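PDB 3TQK: phospho-2-dehydro-3-deoxyheptonate aldolase from Francisella tularensis, which catalyses the first step of chorismate biosynthesis, condensing phosphoenolpyruvate with D-erythrose 4-phosphate to give 3-deoxy-D-arabino-heptulosonate 7-phosphate and phosphate. Local coordinates for the interface of chains A and B. Residues are numbered along the deposited sequence; one frame, centred on the assembly and turned at random. Chains: chain A/B, Phospho-2-dehydro-3-deoxyheptonate aldolase.

Contacts 1 and 2 lie about 22 Å apart, measured between the centres of their C-alpha atoms, in one two-fold symmetric interface. Both use strand 215-220: in contact 1 its beginning in chain B, with strand 205-209, receives apolar side chains of chain A, and in contact 2 its end in chain A pairs with the N-terminal strand 7-11 of chain B. Because the symmetry exchanges the chains, each subunit offers one such strand to both kinds of contact and sends its own N-terminal segment, which in chain A includes A:Leu13, over the partner. The arms are thus exchanged reciprocally, which would tie together the two subunits of the deposited assembly.

Contact 1: the interface of chains A and B. Residues chain A 13, 116, 143, 145-146; chain B 207-208, 215-217.
Carboxylate oxygen OD1 of A:Asp143, whose partner OD2 lies 4.0 Å from CD1 of B:Leu207, takes three hydrogen bonds from its own chain. The hydroxyl OG1 of A:Thr146 is 2.8 Å from OD1 and comes from above the carboxylate plane, whereas the amide N of the same threonine arrives on the syn side, only 21° out of that plane. A:Ile145 N adds a longer bond from well above the plane. This grip caps the start of 3-10 helix 146-149 and should steady the A:Thr146 methyl that meets chain B. OD2 reaches across through a water to the carbonyl O of B:Leu207.

B:Leu207 is the central apolar plug. Its CG, anti to its carbonyl carbon (chi1 -59°), places the fork of the leucine among the chain A side chains. CD1 presses on the methyl CG2 of A:Thr146 at a tight 3.4 Å. CD2 meets CD2 of A:Leu13 at 3.7 Å, the two leucines crossing nearly at right angles. A:Ile145 lays its tip CD1 against CB of B:Leu207 at 3.6 Å. Further along, A:Ile116 and B:Ile217 run past each other in opposite directions, with CB of the former 3.7 Å from CD1 of the latter. A second water joins A:Leu13 N to B:Thr215 O. The site joins the subunits through apolar packing bordered by water bridges, and holds the N-terminal segment of chain A against the partner's strands.

Contact 2: the interface of chains A and B. Residues chain A 203, 219-221; chain B 6-8.
An antiparallel beta bridge between A:Thr220 and B:Ile7 joins the two subunits here, adding the N-terminal strand 7-11 of chain B to the end of strand 215-220 of chain A and so tying an extended arm to the partner. Two backbone hydrogen bonds flank the bridge. B:Lys8 N gives its hydrogen to A:Ala219 O at 2.7 Å; the donor lies in the carbonyl plane, but the bond is bent, with 133° at the hydrogen. A:Lys221 N bonds to B:Asn6 O at 2.9 Å and is straighter at its hydrogen, yet it approaches from above the carbonyl plane, 43° out of it.

The side chains pack around this short ladder. A:Lys221 and B:Lys8 meet through their aliphatic parts, with CG of A:Lys221 3.7 Å from CE of B:Lys8. The chain of A:Lys221 bends at chi2 and chi3, carrying CD over the backbone of the arm to 3.8 Å from the amide N of B:Lys8. B:Lys8 holds CG anti to its backbone N (chi1 -153°) and folds at chi3, which directs its end back along chain A; NZ lies 4.1 Å from A:Thr220 O and near the ring of A:Pro203, without a bond to either. The two ammonium groups point away from each other, an arrangement that should ease their mutual repulsion.

On the opposite face of the bridge B:Ile7 touches A:Thr220 more lightly, the tip CD1 of the isoleucine resting 4.1 Å from the methyl CG2 of the threonine. Main-chain pairing therefore supplies the polar link, and the lysine methylenes cover one face of it. The site docks the start of chain B on the partner's strand edge; its twin does the same for chain A, an exchange likely to stabilise the two-subunit assembly.

Contact 1: the interface of chains A and B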
loop_
_atom_site.group_PDB
_atom_site.type_symbol
_atom_site.label_atom_id
_atom_site.label_comp_id
_atom_site.label_asym_id
_atom_site.label_seq_id
_atom_site.Cartn_x
_atom_site.Cartn_y
_atom_site.Cartn_z
ATOM N N LEU A 13 8.835 14.521 15.563
ATOM C CA LEU A 13 7.609 13.805 15.907
ATOM C C LEU A 13 7.722 13.333 17.364
ATOM O O LEU A 13 8.733 12.750 17.741
ATOM C CB LEU A 13 7.429 12.602 14.990
ATOM C CG LEU A 13 6.115 11.833 15.141
ATOM C CD1 LEU A 13 4.921 12.696 14.768
ATOM C CD2 LEU A 13 6.136 10.556 14.293
ATOM N N ILE A 116 1.007 17.578 12.634
ATOM C CA ILE A 116 0.732 16.172 12.806
ATOM C C ILE A 116 0.806 15.788 14.272
ATOM O O ILE A 116 0.015 14.987 14.726
ATOM C CB ILE A 116 1.643 15.276 11.929
ATOM C CG1 ILE A 116 1.429 15.607 10.446
ATOM C CG2 ILE A 116 1.340 13.793 12.174
ATOM C CD1 ILE A 116 2.453 15.002 9.497
ATOM N N ASP A 143 -0.722 3.022 8.381
ATOM C CA ASP A 143 0.734 2.882 8.215
ATOM C C ASP A 143 1.370 2.248 9.458
ATOM O O ASP A 143 0.645 1.824 10.358
ATOM C CB ASP A 143 1.337 4.246 7.905
ATOM C CG ASP A 143 1.356 5.178 9.109
ATOM O OD1 ASP A 143 0.808 4.834 10.155
ATOM O OD2 ASP A 143 1.950 6.267 9.019
ATOM N N ILE A 145 3.319 3.680 11.719
ATOM C CA ILE A 145 3.717 4.691 12.700
ATOM C C ILE A 145 2.522 5.118 13.566
ATOM O O ILE A 145 2.599 5.060 14.792
ATOM C CB ILE A 145 4.400 5.902 11.998
ATOM C CG1 ILE A 145 5.739 5.452 11.391
ATOM C CG2 ILE A 145 4.643 7.035 12.965
ATOM C CD1 ILE A 145 6.439 6.494 10.478
ATOM N N THR A 146 1.414 5.508 12.935
ATOM C CA THR A 146 0.264 6.048 13.667
ATOM C C THR A 146 -0.383 5.066 14.644
ATOM O O THR A 146 -0.809 5.474 15.718
ATOM C CB THR A 146 -0.824 6.643 12.721
ATOM O OG1 THR A 146 -1.291 5.638 11.809
ATOM C CG2 THR A 146 -0.262 7.827 11.914
ATOM N N LEU B 207 4.671 10.782 7.604
ATOM C CA LEU B 207 5.456 10.125 8.616
ATOM C C LEU B 207 6.417 9.116 7.991
ATOM O O LEU B 207 6.012 8.280 7.163
ATOM C CB LEU B 207 4.529 9.459 9.610
ATOM C CG LEU B 207 3.574 10.434 10.303
ATOM C CD1 LEU B 207 2.521 9.668 11.104
ATOM C CD2 LEU B 207 4.335 11.421 11.182
ATOM N N SER B 208 7.691 9.217 8.367
ATOM C CA SER B 208 8.733 8.342 7.848
ATOM C C SER B 208 9.751 8.136 8.945
ATOM O O SER B 208 9.446 8.366 10.114
ATOM C CB SER B 208 9.395 8.945 6.608
ATOM O OG SER B 208 10.187 7.972 5.920
ATOM N N THR B 215 11.400 7.883 14.295
ATOM C CA THR B 215 10.274 8.335 13.500
ATOM C C THR B 215 10.357 9.862 13.413
ATOM O O THR B 215 10.950 10.492 14.282
ATOM C CB THR B 215 8.908 7.909 14.103
ATOM O OG1 THR B 215 8.816 8.347 15.459
ATOM C CG2 THR B 215 8.721 6.390 14.063
ATOM N N ALA B 216 9.777 10.437 12.363
ATOM C CA ALA B 216 9.828 11.876 12.116
ATOM C C ALA B 216 8.779 12.269 11.105
ATOM O O ALA B 216 8.285 11.415 10.365
ATOM C CB ALA B 216 11.203 12.277 11.585
ATOM N N ILE B 217 8.453 13.563 11.060
ATOM C CA ILE B 217 7.637 14.118 9.979
ATOM C C ILE B 217 8.583 14.557 8.856
ATOM O O ILE B 217 9.588 15.227 9.120
ATOM C CB ILE B 217 6.812 15.332 10.462
ATOM C CG1 ILE B 217 5.783 14.912 11.511
ATOM C CG2 ILE B 217 6.119 16.041 9.297
ATOM C CD1 ILE B 217 5.270 16.088 12.360
HETATM O O HOH W 1 11.460 12.952 15.234
HETATM O O HOH W 2 4.339 5.710 7.738
#

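Contact 2: the interface of chains A and B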
loop_
_atom_site.group_PDB
_atom_site.type_symbol
_atom_site.label_atom_id
_atom_site.label_comp_id
_atom_site.label_asym_id
_atom_site.label_seq_id
_atom_site.Cartn_x
_atom_site.Cartn_y
_atom_site.Cartn_z
ATOM N N PRO A 203 1.906 -15.735 10.967
ATOM C CA PRO A 203 2.919 -14.936 11.628
ATOM C C PRO A 203 3.822 -14.294 10.576
ATOM O O PRO A 203 4.074 -14.880 9.516
ATOM C CB PRO A 203 3.694 -15.955 12.491
ATOM C CG PRO A 203 2.993 -17.285 12.312
ATOM C CD PRO A 203 2.199 -17.178 11.055
ATOM N N ALA A 219 7.964 -9.502 15.209
ATOM C CA ALA A 219 7.490 -10.850 14.942
ATOM C C ALA A 219 6.060 -10.961 15.435
ATOM O O ALA A 219 5.807 -10.860 16.639
ATOM C CB ALA A 219 8.380 -11.914 15.640
ATOM N N THR A 220 5.131 -11.171 14.509
ATOM C CA THR A 220 3.722 -11.241 14.851
ATOM C C THR A 220 3.242 -12.669 15.002
ATOM O O THR A 220 3.917 -13.613 14.590
ATOM C CB THR A 220 2.844 -10.539 13.802
ATOM O OG1 THR A 220 2.821 -11.304 12.592
ATOM C CG2 THR A 220 3.345 -9.133 13.530
ATOM N N LYS A 221 2.051 -12.795 15.582
ATOM C CA LYS A 221 1.390 -14.076 15.842
ATOM C C LYS A 221 0.371 -14.451 14.780
ATOM O O LYS A 221 -0.026 -15.614 14.683
ATOM C CB LYS A 221 0.677 -14.016 17.201
ATOM C CG LYS A 221 1.560 -14.487 18.359
ATOM C CD LYS A 221 1.519 -13.563 19.582
ATOM C CE LYS A 221 0.344 -13.843 20.502
ATOM N NZ LYS A 221 0.593 -13.278 21.876
ATOM N N ASN B 6 -1.158 -9.419 19.500
ATOM C CA ASN B 6 -0.680 -10.319 18.411
ATOM C C ASN B 6 0.789 -10.069 18.037
ATOM O O ASN B 6 1.219 -10.360 16.910
ATOM C CB ASN B 6 -1.616 -10.210 17.200
ATOM C CG ASN B 6 -2.931 -10.936 17.422
ATOM O OD1 ASN B 6 -2.954 -11.987 18.050
ATOM N ND2 ASN B 6 -4.032 -10.379 16.908
ATOM N N ILE B 7 1.556 -9.553 19.004
ATOM C CA ILE B 7 3.008 -9.383 18.836
ATOM C C ILE B 7 3.746 -10.430 19.663
ATOM O O ILE B 7 3.636 -10.476 20.893
ATOM C CB ILE B 7 3.496 -7.964 19.224
ATOM C CG1 ILE B 7 2.783 -6.896 18.381
ATOM C CG2 ILE B 7 5.022 -7.851 19.056
ATOM C CD1 ILE B 7 3.183 -6.875 16.925
ATOM N N LYS B 8 4.481 -11.286 18.968
ATOM C CA LYS B 8 5.315 -12.295 19.619
ATOM C C LYS B 8 6.533 -11.631 20.257
ATOM O O LYS B 8 6.839 -11.891 21.417
ATOM C CB LYS B 8 5.767 -13.338 18.591
ATOM C CG LYS B 8 6.053 -14.709 19.144
ATOM C CD LYS B 8 6.120 -15.751 18.012
ATOM C CE LYS B 8 4.731 -16.041 17.386
ATOM N NZ LYS B 8 4.733 -17.183 16.402
#